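Side-chain contacts in 2,3-dihydroxy-2,3-dihydrophenylpropionate dehydrogenase (Pseudomonas sp. MC1, PDB 5XTF), which oxidises naphthalene cis-dihydrodiol to 1,2-dihydroxynaphthalene with NAD(+) as the hydride acceptor, as a tetrameric short-chain dehydrogenase: residues N22-S27 with A254-G259; G47-A52 with D93-L98; E72-D77 with N84-K89; V154-S159 with G181-L186; N197-G202 with V247-L252. One frame throughout, in Å; residues are numbered along the deposited sequence.

Interaction 1: residues N22-S27 with A254-G259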
# COMPACT_ATOMS: atom_id res chain seq x y z
N ASN B 22 -23.37 23.74 -17.79
CA ASN B 22 -24.10 22.68 -17.10
C ASN B 22 -23.90 21.33 -17.77
O ASN B 22 -23.42 20.38 -17.15
CB ASN B 22 -25.59 23.03 -17.00
CG ASN B 22 -26.11 23.04 -15.55
OD1 ASN B 22 -25.35 23.30 -14.61
ND2 ASN B 22 -27.40 22.74 -15.38
N GLN B 23 -24.23 21.23 -19.06
CA GLN B 23 -24.41 19.93 -19.70
C GLN B 23 -23.12 19.11 -19.70
O GLN B 23 -22.12 19.51 -20.30
CB GLN B 23 -24.89 20.12 -21.13
CG GLN B 23 -25.25 18.80 -21.76
CD GLN B 23 -26.18 17.99 -20.87
OE1 GLN B 23 -25.79 16.96 -20.33
NE2 GLN B 23 -27.43 18.46 -20.72
N GLN B 24 -23.15 17.95 -19.04
CA GLN B 24 -21.98 17.08 -18.98
C GLN B 24 -22.13 15.92 -19.95
O GLN B 24 -23.24 15.46 -20.23
CB GLN B 24 -21.74 16.53 -17.57
CG GLN B 24 -21.48 17.59 -16.52
CD GLN B 24 -20.24 18.39 -16.81
OE1 GLN B 24 -19.13 17.90 -16.59
NE2 GLN B 24 -20.41 19.62 -17.30
N VAL B 25 -20.98 15.44 -20.43
CA VAL B 25 -20.89 14.41 -21.46
C VAL B 25 -19.84 13.39 -21.03
O VAL B 25 -18.72 13.76 -20.68
CB VAL B 25 -20.51 15.01 -22.82
CG1 VAL B 25 -20.19 13.91 -23.80
CG2 VAL B 25 -21.61 15.93 -23.33
N VAL B 26 -20.20 12.10 -21.06
CA VAL B 26 -19.30 11.03 -20.66
C VAL B 26 -19.21 9.99 -21.77
O VAL B 26 -20.20 9.70 -22.45
CB VAL B 26 -19.76 10.35 -19.35
CG1 VAL B 26 -21.14 9.73 -19.51
CG2 VAL B 26 -18.75 9.30 -18.89
N SER B 27 -18.02 9.42 -21.95
CA SER B 27 -17.79 8.39 -22.94
C SER B 27 -17.23 7.13 -22.28
O SER B 27 -16.24 7.21 -21.56
CB SER B 27 -16.84 8.90 -24.01
OG SER B 27 -16.69 7.90 -24.98
N ALA B 254 -16.52 11.06 -11.45
CA ALA B 254 -16.72 11.89 -12.64
C ALA B 254 -17.38 13.23 -12.33
O ALA B 254 -17.21 14.18 -13.12
CB ALA B 254 -17.56 11.14 -13.67
N SER B 255 -18.11 13.35 -11.24
CA SER B 255 -18.84 14.58 -10.95
C SER B 255 -17.87 15.74 -10.72
O SER B 255 -16.95 15.66 -9.90
CB SER B 255 -19.72 14.36 -9.72
OG SER B 255 -19.84 15.56 -8.98
N ARG B 256 -18.07 16.82 -11.48
CA ARG B 256 -17.25 18.00 -11.26
C ARG B 256 -17.55 18.67 -9.95
O ARG B 256 -16.73 19.43 -9.45
CB ARG B 256 -17.45 19.02 -12.37
CG ARG B 256 -16.90 18.63 -13.69
CD ARG B 256 -17.37 19.64 -14.72
NE ARG B 256 -16.92 19.27 -16.05
CZ ARG B 256 -15.71 19.58 -16.51
NH1 ARG B 256 -14.88 20.25 -15.73
NH2 ARG B 256 -15.35 19.21 -17.73
N LYS B 257 -18.73 18.42 -9.38
CA LYS B 257 -19.06 18.99 -8.08
C LYS B 257 -18.46 18.14 -6.97
O LYS B 257 -17.60 18.59 -6.21
CB LYS B 257 -20.58 19.11 -7.92
CG LYS B 257 -21.33 19.25 -9.26
CD LYS B 257 -22.77 19.76 -9.08
CE LYS B 257 -23.65 18.75 -8.35
NZ LYS B 257 -23.59 17.38 -8.95
N GLN B 258 -18.90 16.88 -6.88
CA GLN B 258 -18.54 16.03 -5.76
C GLN B 258 -17.09 15.56 -5.82
O GLN B 258 -16.52 15.24 -4.77
CB GLN B 258 -19.47 14.82 -5.72
CG GLN B 258 -20.96 15.15 -5.61
CD GLN B 258 -21.80 13.91 -5.87
OE1 GLN B 258 -21.35 12.96 -6.51
NE2 GLN B 258 -23.02 13.91 -5.39
N GLY B 259 -16.50 15.49 -7.01
CA GLY B 259 -15.17 14.95 -7.17
C GLY B 259 -14.10 15.93 -7.55
O GLY B 259 -12.99 15.50 -7.89
O HOH W 1 -19.95 15.99 -13.84
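Gln24 and Arg256 meet at the surface of the Rossmann-type fold, where the residues leading into strand 25-28 pass the loop that follows helix 248-254. One direct hydrogen bond carries the contact: NE of Arg256 donates to OE1 of Gln24 over 2.7 Å, with a bent N-H...O angle of 140°. The oxygen lies at the edge of the guanidinium, in its plane, whereas the donor sits tilted from the carbonyl plane of the glutamine; amide and guanidinium stand almost perpendicular, 89° apart. The chain of Gln24 folds back at chi2 (-62°), and this bend keeps its amide close to the backbone just before it: NE2 donates to O of Asn22 at 3.1 Å, which pins the amide rotation and presents OE1 to the arginine. Arg256 reaches across with an extended chain from CG to NE. A water adds a second link, accepting from the backbone N of Arg256 at 3.1 Å and giving only a weak bond to OE1 of Gln24. The charge of Arg256 is probably balanced by Asp99, with which NH2 forms a salt bridge; the same nitrogen also bonds to O of Thr150. The loop is shaped from within by an ST motif after the helix, in which OG of Ser255 accepts from N of Gln258 at 2.7 Å.

Interaction 2: residues G47-A52 with D93-L98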
# COMPACT_ATOMS: atom_id res chain seq x y z
N GLY B 47 -28.31 12.38 -15.86
CA GLY B 47 -28.49 13.53 -16.72
C GLY B 47 -27.41 13.77 -17.74
O GLY B 47 -27.45 14.80 -18.41
N TYR B 48 -26.45 12.85 -17.89
CA TYR B 48 -25.36 13.03 -18.84
C TYR B 48 -25.80 12.72 -20.26
O TYR B 48 -26.68 11.89 -20.50
CB TYR B 48 -24.18 12.08 -18.51
CG TYR B 48 -23.28 12.49 -17.35
CD1 TYR B 48 -23.74 12.44 -16.05
CD2 TYR B 48 -21.97 12.88 -17.57
CE1 TYR B 48 -22.91 12.80 -14.98
CE2 TYR B 48 -21.13 13.23 -16.51
CZ TYR B 48 -21.61 13.18 -15.21
OH TYR B 48 -20.79 13.53 -14.15
N CYS B 49 -25.14 13.36 -21.21
CA CYS B 49 -25.10 12.82 -22.56
C CYS B 49 -24.02 11.75 -22.57
O CYS B 49 -22.93 11.95 -22.04
CB CYS B 49 -24.77 13.91 -23.58
SG CYS B 49 -25.90 15.33 -23.54
N VAL B 50 -24.35 10.59 -23.14
CA VAL B 50 -23.51 9.40 -23.02
C VAL B 50 -23.14 8.91 -24.41
O VAL B 50 -24.01 8.74 -25.27
CB VAL B 50 -24.22 8.28 -22.23
CG1 VAL B 50 -23.37 7.01 -22.22
CG2 VAL B 50 -24.52 8.76 -20.82
N SER B 51 -21.85 8.68 -24.63
CA SER B 51 -21.42 7.88 -25.75
C SER B 51 -20.78 6.60 -25.24
O SER B 51 -20.31 6.52 -24.09
CB SER B 51 -20.44 8.63 -26.66
OG SER B 51 -19.15 8.57 -26.13
N ALA B 52 -20.76 5.59 -26.09
CA ALA B 52 -20.51 4.24 -25.62
C ALA B 52 -19.84 3.44 -26.72
O ALA B 52 -20.28 3.47 -27.87
CB ALA B 52 -21.81 3.55 -25.19
N ASP B 93 -18.82 15.53 -32.22
CA ASP B 93 -19.73 15.93 -33.28
C ASP B 93 -21.18 15.84 -32.83
O ASP B 93 -21.99 16.71 -33.14
CB ASP B 93 -19.51 15.06 -34.52
CG ASP B 93 -18.16 15.32 -35.16
OD1 ASP B 93 -17.58 16.41 -34.91
OD2 ASP B 93 -17.69 14.45 -35.93
N ARG B 94 -21.51 14.81 -32.07
CA ARG B 94 -22.87 14.67 -31.58
C ARG B 94 -23.14 15.57 -30.38
O ARG B 94 -24.24 16.13 -30.26
CB ARG B 94 -23.13 13.21 -31.22
CG ARG B 94 -24.47 12.99 -30.57
CD ARG B 94 -25.56 13.03 -31.60
NE ARG B 94 -26.87 12.91 -30.98
CZ ARG B 94 -27.42 11.75 -30.65
NH1 ARG B 94 -26.77 10.62 -30.88
NH2 ARG B 94 -28.63 11.73 -30.10
N PHE B 95 -22.16 15.74 -29.49
CA PHE B 95 -22.43 16.47 -28.25
C PHE B 95 -21.57 17.71 -28.04
O PHE B 95 -21.84 18.46 -27.09
CB PHE B 95 -22.25 15.53 -27.03
CG PHE B 95 -23.22 14.37 -27.02
CD1 PHE B 95 -24.59 14.59 -27.01
CD2 PHE B 95 -22.75 13.06 -27.00
CE1 PHE B 95 -25.49 13.52 -27.00
CE2 PHE B 95 -23.62 11.99 -26.98
CZ PHE B 95 -24.99 12.21 -26.98
N GLY B 96 -20.56 17.96 -28.86
CA GLY B 96 -19.84 19.22 -28.78
C GLY B 96 -18.57 19.24 -27.96
O GLY B 96 -17.58 19.87 -28.36
N HIS B 97 -18.57 18.56 -26.82
CA HIS B 97 -17.41 18.50 -25.94
C HIS B 97 -17.42 17.15 -25.22
O HIS B 97 -18.34 16.35 -25.38
CB HIS B 97 -17.42 19.67 -24.93
CG HIS B 97 -18.57 19.61 -23.97
ND1 HIS B 97 -19.81 20.12 -24.26
CD2 HIS B 97 -18.68 19.03 -22.75
CE1 HIS B 97 -20.63 19.89 -23.25
NE2 HIS B 97 -19.97 19.23 -22.32
N LEU B 98 -16.38 16.89 -24.43
CA LEU B 98 -16.29 15.66 -23.66
C LEU B 98 -15.83 16.03 -22.26
O LEU B 98 -14.78 16.68 -22.11
CB LEU B 98 -15.33 14.66 -24.30
CG LEU B 98 -15.06 13.36 -23.52
CD1 LEU B 98 -16.31 12.47 -23.45
CD2 LEU B 98 -13.93 12.61 -24.13
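Phe95, the last residue of helix 81-95, lays its ring against Cys49 at the start of strand 49-54. With chi1 at -62° its CG stands beside the backbone N, anti to the carbonyl carbon, and the ring extends from CB toward the strand. CG lies 3.8 Å from CB of Cys49. Farther out, CD1 and CE1 come closest: each is 3.5 Å from CB of Cys49, and CD1 is 3.8 Å from SG of Cys49. CD2 lies 4.1 Å from CB of Cys49. Across the ring from CD1, CE2 comes within 3.7 Å of O of Val50, obliquely. CZ, at the tip, has both CB of Cys49 and O of Val50 for company. CB of Cys49 thus sits over the centre of the Phe95 ring in a CH-pi contact, 14° off the normal, while the sulfur approaches obliquely. The opposite face is occupied by CG of Arg94, whose guanidinium goes on to a salt bridge with Glu72. In this Rossmann-type fold the pair closes the C-terminal end of the helix onto the sheet. Its chemistry is mainly dispersion, probably with a small electrostatic share from the CB hydrogens and the sulfur, a contact without charge.

Interaction 3: residues E72-D77 with N84-K89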
# COMPACT_ATOMS: atom_id res chain seq x y z
N GLU B 72 -24.74 8.01 -28.43
CA GLU B 72 -23.85 7.88 -29.56
C GLU B 72 -23.11 6.57 -29.34
O GLU B 72 -22.50 6.39 -28.28
CB GLU B 72 -22.89 9.06 -29.65
CG GLU B 72 -22.16 9.18 -30.97
CD GLU B 72 -23.11 9.41 -32.16
OE1 GLU B 72 -24.14 10.10 -32.00
OE2 GLU B 72 -22.80 8.91 -33.26
N ILE B 73 -23.18 5.66 -30.30
CA ILE B 73 -22.68 4.31 -30.12
C ILE B 73 -21.70 4.00 -31.25
O ILE B 73 -21.98 4.27 -32.42
CB ILE B 73 -23.82 3.27 -30.09
CG1 ILE B 73 -24.79 3.60 -28.95
CG2 ILE B 73 -23.26 1.85 -29.95
CD1 ILE B 73 -26.06 2.74 -28.93
N VAL B 74 -20.55 3.46 -30.88
CA VAL B 74 -19.57 2.93 -31.82
C VAL B 74 -19.40 1.45 -31.50
O VAL B 74 -19.24 1.09 -30.33
CB VAL B 74 -18.22 3.67 -31.72
CG1 VAL B 74 -17.18 2.98 -32.55
CG2 VAL B 74 -18.36 5.13 -32.12
N VAL B 75 -19.46 0.61 -32.53
CA VAL B 75 -19.24 -0.82 -32.41
C VAL B 75 -17.84 -1.13 -32.90
O VAL B 75 -17.48 -0.75 -34.03
CB VAL B 75 -20.27 -1.63 -33.22
CG1 VAL B 75 -19.91 -3.10 -33.18
CG2 VAL B 75 -21.71 -1.37 -32.75
N GLY B 76 -17.04 -1.83 -32.09
CA GLY B 76 -15.71 -2.20 -32.52
C GLY B 76 -14.83 -2.60 -31.35
O GLY B 76 -15.28 -2.78 -30.23
N ASP B 77 -13.54 -2.73 -31.66
CA ASP B 77 -12.55 -3.34 -30.77
C ASP B 77 -11.70 -2.25 -30.13
O ASP B 77 -11.09 -1.43 -30.84
CB ASP B 77 -11.69 -4.31 -31.56
CG ASP B 77 -10.80 -5.15 -30.68
OD1 ASP B 77 -10.31 -4.66 -29.64
OD2 ASP B 77 -10.59 -6.32 -31.04
N ASN B 84 -10.95 4.04 -31.00
CA ASN B 84 -11.00 4.98 -29.88
C ASN B 84 -11.11 6.41 -30.37
O ASN B 84 -11.86 7.21 -29.81
CB ASN B 84 -9.75 4.83 -29.00
CG ASN B 84 -9.69 3.51 -28.27
OD1 ASN B 84 -8.81 2.68 -28.53
ND2 ASN B 84 -10.59 3.32 -27.34
N GLU B 85 -10.34 6.76 -31.41
CA GLU B 85 -10.48 8.08 -32.01
C GLU B 85 -11.90 8.29 -32.55
O GLU B 85 -12.50 9.36 -32.35
CB GLU B 85 -9.44 8.25 -33.12
CG GLU B 85 -8.02 8.33 -32.57
CD GLU B 85 -6.96 8.26 -33.66
OE1 GLU B 85 -7.18 7.58 -34.69
OE2 GLU B 85 -5.91 8.92 -33.49
N LYS B 86 -12.45 7.27 -33.20
CA LYS B 86 -13.81 7.36 -33.72
C LYS B 86 -14.81 7.62 -32.61
O LYS B 86 -15.66 8.52 -32.72
CB LYS B 86 -14.13 6.06 -34.46
CG LYS B 86 -15.43 6.05 -35.26
CD LYS B 86 -15.47 4.73 -36.03
CE LYS B 86 -16.87 4.22 -36.30
NZ LYS B 86 -17.79 5.35 -36.47
N LEU B 87 -14.71 6.87 -31.51
CA LEU B 87 -15.57 7.09 -30.34
C LEU B 87 -15.53 8.54 -29.90
O LEU B 87 -16.58 9.19 -29.74
CB LEU B 87 -15.15 6.17 -29.19
CG LEU B 87 -15.94 6.26 -27.89
CD1 LEU B 87 -17.27 5.61 -28.04
CD2 LEU B 87 -15.17 5.61 -26.72
N ILE B 88 -14.33 9.08 -29.71
CA ILE B 88 -14.22 10.48 -29.32
C ILE B 88 -14.81 11.39 -30.39
O ILE B 88 -15.62 12.27 -30.10
CB ILE B 88 -12.76 10.84 -29.01
CG1 ILE B 88 -12.20 9.89 -27.94
CG2 ILE B 88 -12.66 12.30 -28.57
CD1 ILE B 88 -13.09 9.71 -26.71
N LYS B 89 -14.39 11.20 -31.65
CA LYS B 89 -14.81 12.11 -32.71
C LYS B 89 -16.34 12.18 -32.81
O LYS B 89 -16.92 13.27 -32.88
CB LYS B 89 -14.19 11.69 -34.04
CG LYS B 89 -14.38 12.73 -35.14
CD LYS B 89 -13.85 12.26 -36.49
CE LYS B 89 -13.69 13.44 -37.45
NZ LYS B 89 -14.92 14.30 -37.53
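The backbones of strand 72-75 and helix 81-95 come closest at Val74 and Leu87, whose CA atoms are 6.0 Å apart. The strand is an outermost one of the chain's parallel Rossmann-type sheet, and the helix follows it directly in the chain and packs back against its face. Val74 does the work from the strand side, its two methyls parted between two neighbouring helix residues. With chi1 at 172°, CG1 lies anti to the backbone N and points to the Lys86 side, while CG2 is turned to Leu87. CG2 meets the helix backbone first, 3.8 Å from CA of Leu87, and only then the side chain, at 4.3 Å from CD1. Leu87 goes on to pack against Leu53 of the next strand, so it spans two strands of the sheet. Lys86 contributes aliphatic chain, crossing the valine at a slant and bending near its end, with its NZ 6.9 Å from OE2 of Glu72, too far for an ion pair. Glu72 spends its OE1 on the salt bridge to Arg94. Past the strand, Asp77 is one of the residues that bind NAD(+), which is absent from this chain, and its carboxylate is salt-bridged to Arg79. At the exposed edge of the contact, CE of Lys86 rests 4.0 Å from CG1 of Val74.

Interaction 4: residues V154-S159 with G181-L186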
# COMPACT_ATOMS: atom_id res chain seq x y z
N VAL B 154 -10.73 11.44 -16.01
CA VAL B 154 -10.66 10.05 -16.47
C VAL B 154 -11.01 9.15 -15.29
O VAL B 154 -10.59 9.41 -14.16
CB VAL B 154 -9.26 9.71 -17.01
CG1 VAL B 154 -9.20 8.27 -17.42
CG2 VAL B 154 -8.93 10.61 -18.16
N VAL B 155 -11.77 8.09 -15.56
CA VAL B 155 -11.98 7.02 -14.59
C VAL B 155 -11.64 5.72 -15.28
O VAL B 155 -12.18 5.44 -16.36
CB VAL B 155 -13.41 6.96 -14.04
CG1 VAL B 155 -13.47 5.99 -12.87
CG2 VAL B 155 -13.89 8.34 -13.63
N MET B 156 -10.74 4.94 -14.68
CA MET B 156 -10.40 3.62 -15.17
C MET B 156 -11.01 2.57 -14.26
O MET B 156 -11.14 2.76 -13.04
CB MET B 156 -8.89 3.42 -15.23
CG MET B 156 -8.20 4.21 -16.33
SD MET B 156 -6.40 4.18 -16.17
CE MET B 156 -6.08 5.66 -15.22
N THR B 157 -11.40 1.46 -14.85
CA THR B 157 -11.78 0.29 -14.08
C THR B 157 -10.51 -0.50 -13.76
O THR B 157 -9.83 -1.01 -14.66
CB THR B 157 -12.80 -0.56 -14.86
OG1 THR B 157 -14.02 0.18 -15.02
CG2 THR B 157 -13.08 -1.86 -14.14
N ALA B 158 -10.17 -0.56 -12.48
CA ALA B 158 -9.12 -1.44 -11.98
C ALA B 158 -9.77 -2.76 -11.60
O ALA B 158 -10.56 -3.29 -12.39
CB ALA B 158 -8.38 -0.80 -10.81
N SER B 159 -9.51 -3.27 -10.40
CA SER B 159 -10.00 -4.58 -9.99
C SER B 159 -9.57 -4.85 -8.54
O SER B 159 -8.62 -4.23 -8.04
CB SER B 159 -9.48 -5.69 -10.92
OG SER B 159 -9.86 -6.98 -10.51
N GLY B 181 -0.76 1.65 -11.54
CA GLY B 181 0.39 2.47 -11.88
C GLY B 181 0.01 3.63 -12.78
O GLY B 181 0.46 4.76 -12.57
N MET B 182 -0.82 3.36 -13.79
CA MET B 182 -1.32 4.41 -14.67
C MET B 182 -2.06 5.49 -13.90
O MET B 182 -1.89 6.68 -14.17
CB MET B 182 -2.25 3.83 -15.73
CG MET B 182 -1.67 2.76 -16.59
SD MET B 182 -2.95 2.14 -17.71
CE MET B 182 -3.28 3.59 -18.73
N VAL B 183 -2.93 5.09 -12.97
CA VAL B 183 -3.71 6.06 -12.19
C VAL B 183 -2.79 7.04 -11.48
O VAL B 183 -3.02 8.25 -11.49
CB VAL B 183 -4.62 5.35 -11.18
CG1 VAL B 183 -5.25 6.36 -10.28
CG2 VAL B 183 -5.70 4.54 -11.88
N LYS B 184 -1.72 6.53 -10.86
CA LYS B 184 -0.84 7.42 -10.11
C LYS B 184 -0.01 8.29 -11.04
O LYS B 184 0.16 9.49 -10.78
CB LYS B 184 0.07 6.62 -9.20
CG LYS B 184 -0.65 5.66 -8.28
CD LYS B 184 0.28 5.26 -7.13
CE LYS B 184 0.06 3.82 -6.66
NZ LYS B 184 1.27 3.37 -5.91
N ALA B 185 0.53 7.71 -12.12
CA ALA B 185 1.42 8.48 -13.01
C ALA B 185 0.65 9.52 -13.80
O ALA B 185 1.09 10.67 -13.93
CB ALA B 185 2.16 7.53 -13.95
N LEU B 186 -0.51 9.15 -14.35
CA LEU B 186 -1.27 10.11 -15.14
C LEU B 186 -1.88 11.21 -14.27
O LEU B 186 -1.90 12.37 -14.68
CB LEU B 186 -2.35 9.37 -15.93
CG LEU B 186 -1.74 8.47 -16.98
CD1 LEU B 186 -2.83 7.73 -17.72
CD2 LEU B 186 -0.86 9.28 -17.93
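Met182 and Val183 of helix 170-190 receive the side chain of Met156, which reaches out from strand 153-157 and bends at chi3 (-93°), so that SD faces Met182 and CE faces Val183. Gly181, just ahead of them, serves the helix itself: its carbonyl O accepts from N of Ala185 at 3.0 Å. At Met182 the meeting is sulfur against methyl, with SD of Met156 4.1 Å from CE of Met182 and nearly as close, at 4.2 Å, to its CB. The two methionines cross at about a right angle, and Met182 bends at chi3 (65°), which brings its methyl round to the sulfur. Met182 also touches Tyr136, which Met156 meets too, and Phe137 of helix 118-150. These residues belong to a beta-alpha-beta unit, strand 153-157, helix 170-190 and strand 195-201, of the Rossmann-type fold of short-chain dehydrogenases; this contact is with the first of its two strands. Val183 comes next and makes the tightest touch of the contact, its CG2 lying 3.5 Å from CE of Met156. The two side chains run alongside each other, pointing opposite ways, and the methionine methyl also comes within 3.9 Å of CA of Val183, close to the helix backbone itself. Val183 packs on Ala198 of the second strand as well. From Met182 to Leu186 the helix also packs on Ala174, Ile173 and Ser170 of the third subunit, another copy of the protein. Leu186 closes the segment with a backbone bond from its N to O of Met182.

Interaction 5: residues N197-G202 with V247-L252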
# COMPACT_ATOMS: atom_id res chain seq x y z
N ASN B 197 -8.60 8.91 -11.87
CA ASN B 197 -8.93 8.05 -10.73
C ASN B 197 -9.33 6.68 -11.24
O ASN B 197 -9.36 6.43 -12.45
CB ASN B 197 -10.05 8.65 -9.89
CG ASN B 197 -9.69 9.98 -9.30
OD1 ASN B 197 -8.87 10.05 -8.38
ND2 ASN B 197 -10.28 11.06 -9.83
N ALA B 198 -9.66 5.80 -10.31
CA ALA B 198 -10.04 4.44 -10.68
C ALA B 198 -10.99 3.86 -9.66
O ALA B 198 -11.01 4.27 -8.50
CB ALA B 198 -8.82 3.52 -10.82
N VAL B 199 -11.76 2.89 -10.11
CA VAL B 199 -12.63 2.08 -9.27
C VAL B 199 -12.14 0.64 -9.36
O VAL B 199 -11.87 0.15 -10.45
CB VAL B 199 -14.09 2.18 -9.74
CG1 VAL B 199 -14.97 1.31 -8.86
CG2 VAL B 199 -14.56 3.60 -9.72
N SER B 200 -12.04 -0.03 -8.21
CA SER B 200 -11.60 -1.42 -8.17
C SER B 200 -12.75 -2.31 -7.71
O SER B 200 -12.89 -2.57 -6.52
CB SER B 200 -10.40 -1.58 -7.23
OG SER B 200 -9.27 -0.95 -7.77
N PRO B 201 -13.59 -2.78 -8.62
CA PRO B 201 -14.67 -3.69 -8.22
C PRO B 201 -14.17 -5.11 -8.04
O PRO B 201 -13.07 -5.48 -8.48
CB PRO B 201 -15.64 -3.59 -9.40
CG PRO B 201 -14.74 -3.30 -10.57
CD PRO B 201 -13.67 -2.40 -10.04
N GLY B 202 -14.98 -5.92 -7.37
CA GLY B 202 -14.60 -7.30 -7.18
C GLY B 202 -15.74 -8.17 -6.70
O GLY B 202 -16.65 -7.67 -6.04
N VAL B 247 -21.80 1.03 -9.17
CA VAL B 247 -21.59 2.18 -10.05
C VAL B 247 -21.41 3.51 -9.32
O VAL B 247 -20.86 4.45 -9.90
CB VAL B 247 -22.75 2.33 -11.05
CG1 VAL B 247 -22.84 1.09 -11.94
CG2 VAL B 247 -24.06 2.57 -10.31
N ALA B 248 -21.89 3.63 -8.08
CA ALA B 248 -21.81 4.92 -7.39
C ALA B 248 -20.40 5.51 -7.36
O ALA B 248 -20.28 6.73 -7.61
CB ALA B 248 -22.38 4.80 -5.96
N PRO B 249 -19.31 4.76 -7.10
CA PRO B 249 -17.98 5.40 -7.11
C PRO B 249 -17.63 6.05 -8.43
O PRO B 249 -16.97 7.11 -8.44
CB PRO B 249 -17.02 4.24 -6.79
CG PRO B 249 -17.87 3.21 -6.09
CD PRO B 249 -19.23 3.34 -6.72
N TYR B 250 -18.05 5.46 -9.56
CA TYR B 250 -17.79 6.10 -10.84
C TYR B 250 -18.47 7.46 -10.93
O TYR B 250 -17.85 8.44 -11.36
CB TYR B 250 -18.26 5.21 -11.99
CG TYR B 250 -17.51 3.91 -12.17
CD1 TYR B 250 -16.50 3.80 -13.11
CD2 TYR B 250 -17.85 2.79 -11.44
CE1 TYR B 250 -15.84 2.62 -13.31
CE2 TYR B 250 -17.20 1.61 -11.62
CZ TYR B 250 -16.20 1.52 -12.55
OH TYR B 250 -15.56 0.30 -12.72
N LEU B 251 -19.72 7.54 -10.49
CA LEU B 251 -20.46 8.80 -10.55
C LEU B 251 -19.79 9.86 -9.70
O LEU B 251 -19.66 11.01 -10.13
CB LEU B 251 -21.89 8.58 -10.09
CG LEU B 251 -22.82 7.82 -11.02
CD1 LEU B 251 -24.09 7.50 -10.25
CD2 LEU B 251 -23.13 8.67 -12.25
N LEU B 252 -19.40 9.51 -8.47
CA LEU B 252 -18.65 10.42 -7.61
C LEU B 252 -17.38 10.91 -8.30
O LEU B 252 -17.09 12.11 -8.31
CB LEU B 252 -18.31 9.72 -6.29
CG LEU B 252 -17.80 10.40 -5.01
CD1 LEU B 252 -17.18 9.34 -4.12
CD2 LEU B 252 -16.80 11.52 -5.23
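Val199 lies over the ring of Tyr250, its CG2 centred on one face at 3.6 Å from the centroid and only 3° off the normal, a CH-pi contact of nearly ideal placement. This is strand-on-helix packing in the Rossmann-type fold of the short-chain dehydrogenases: strand 195-201 and helix 248-254 run antiparallel, their short segments at 175° with the axes 8.5 Å apart. The rest of the valine follows the ring outward. CG1 sits 3.6 Å from CE2 of Tyr250, and CB lies equally near CZ, so the isopropyl group spreads from the ring centre toward the phenol end. Val199 holds its CG1 anti to the backbone N (chi1 179°), a setting that puts CG2 over the middle of the ring and CG1 above CE2, on the same face. Pro249 joins from the preceding helix position, its CB 3.9 Å from CG2 of Val199, and the valine is thereby touched by two successive helix residues. Farther along the strand comes Pro201, which also packs on Ile35, a residue that binds NAD(+). The tyrosine is buried, and its phenol oxygen is hydrogen-bonded to Thr157 OG1 on the neighbouring strand, with Asn104 of the cofactor site close by. The helix also faces a second subunit, where Ala248 and Leu252 pack on Leu252 of that neighbouring copy. At the phenol end, CD of Pro201 stands 4.2 Å from OH of Tyr250.

In the fold
All five contacts gather round one parallel sheet. Interactions 4 and 5 are buried, their centres about 9 Å from the centre of the chain, and apolar in what they share; they sit on neighbouring strands, joined by a probable backbone hydrogen bond between Ala158 and Val199. Interactions 2 and 3 both use helix 81-95 against adjacent strands, 2 partly buried and ring-based, 3 buried and aliphatic, and a backbone bond between Ala52 and Glu72 ties them. Interaction 1 lies at the surface and is polar, gripping by an arginine-amide bond and a water; it touches interaction 2 through the Ser27-Ser51 hydroxyls. Along the chain it encloses the other four, with interaction 3 nested inside 2.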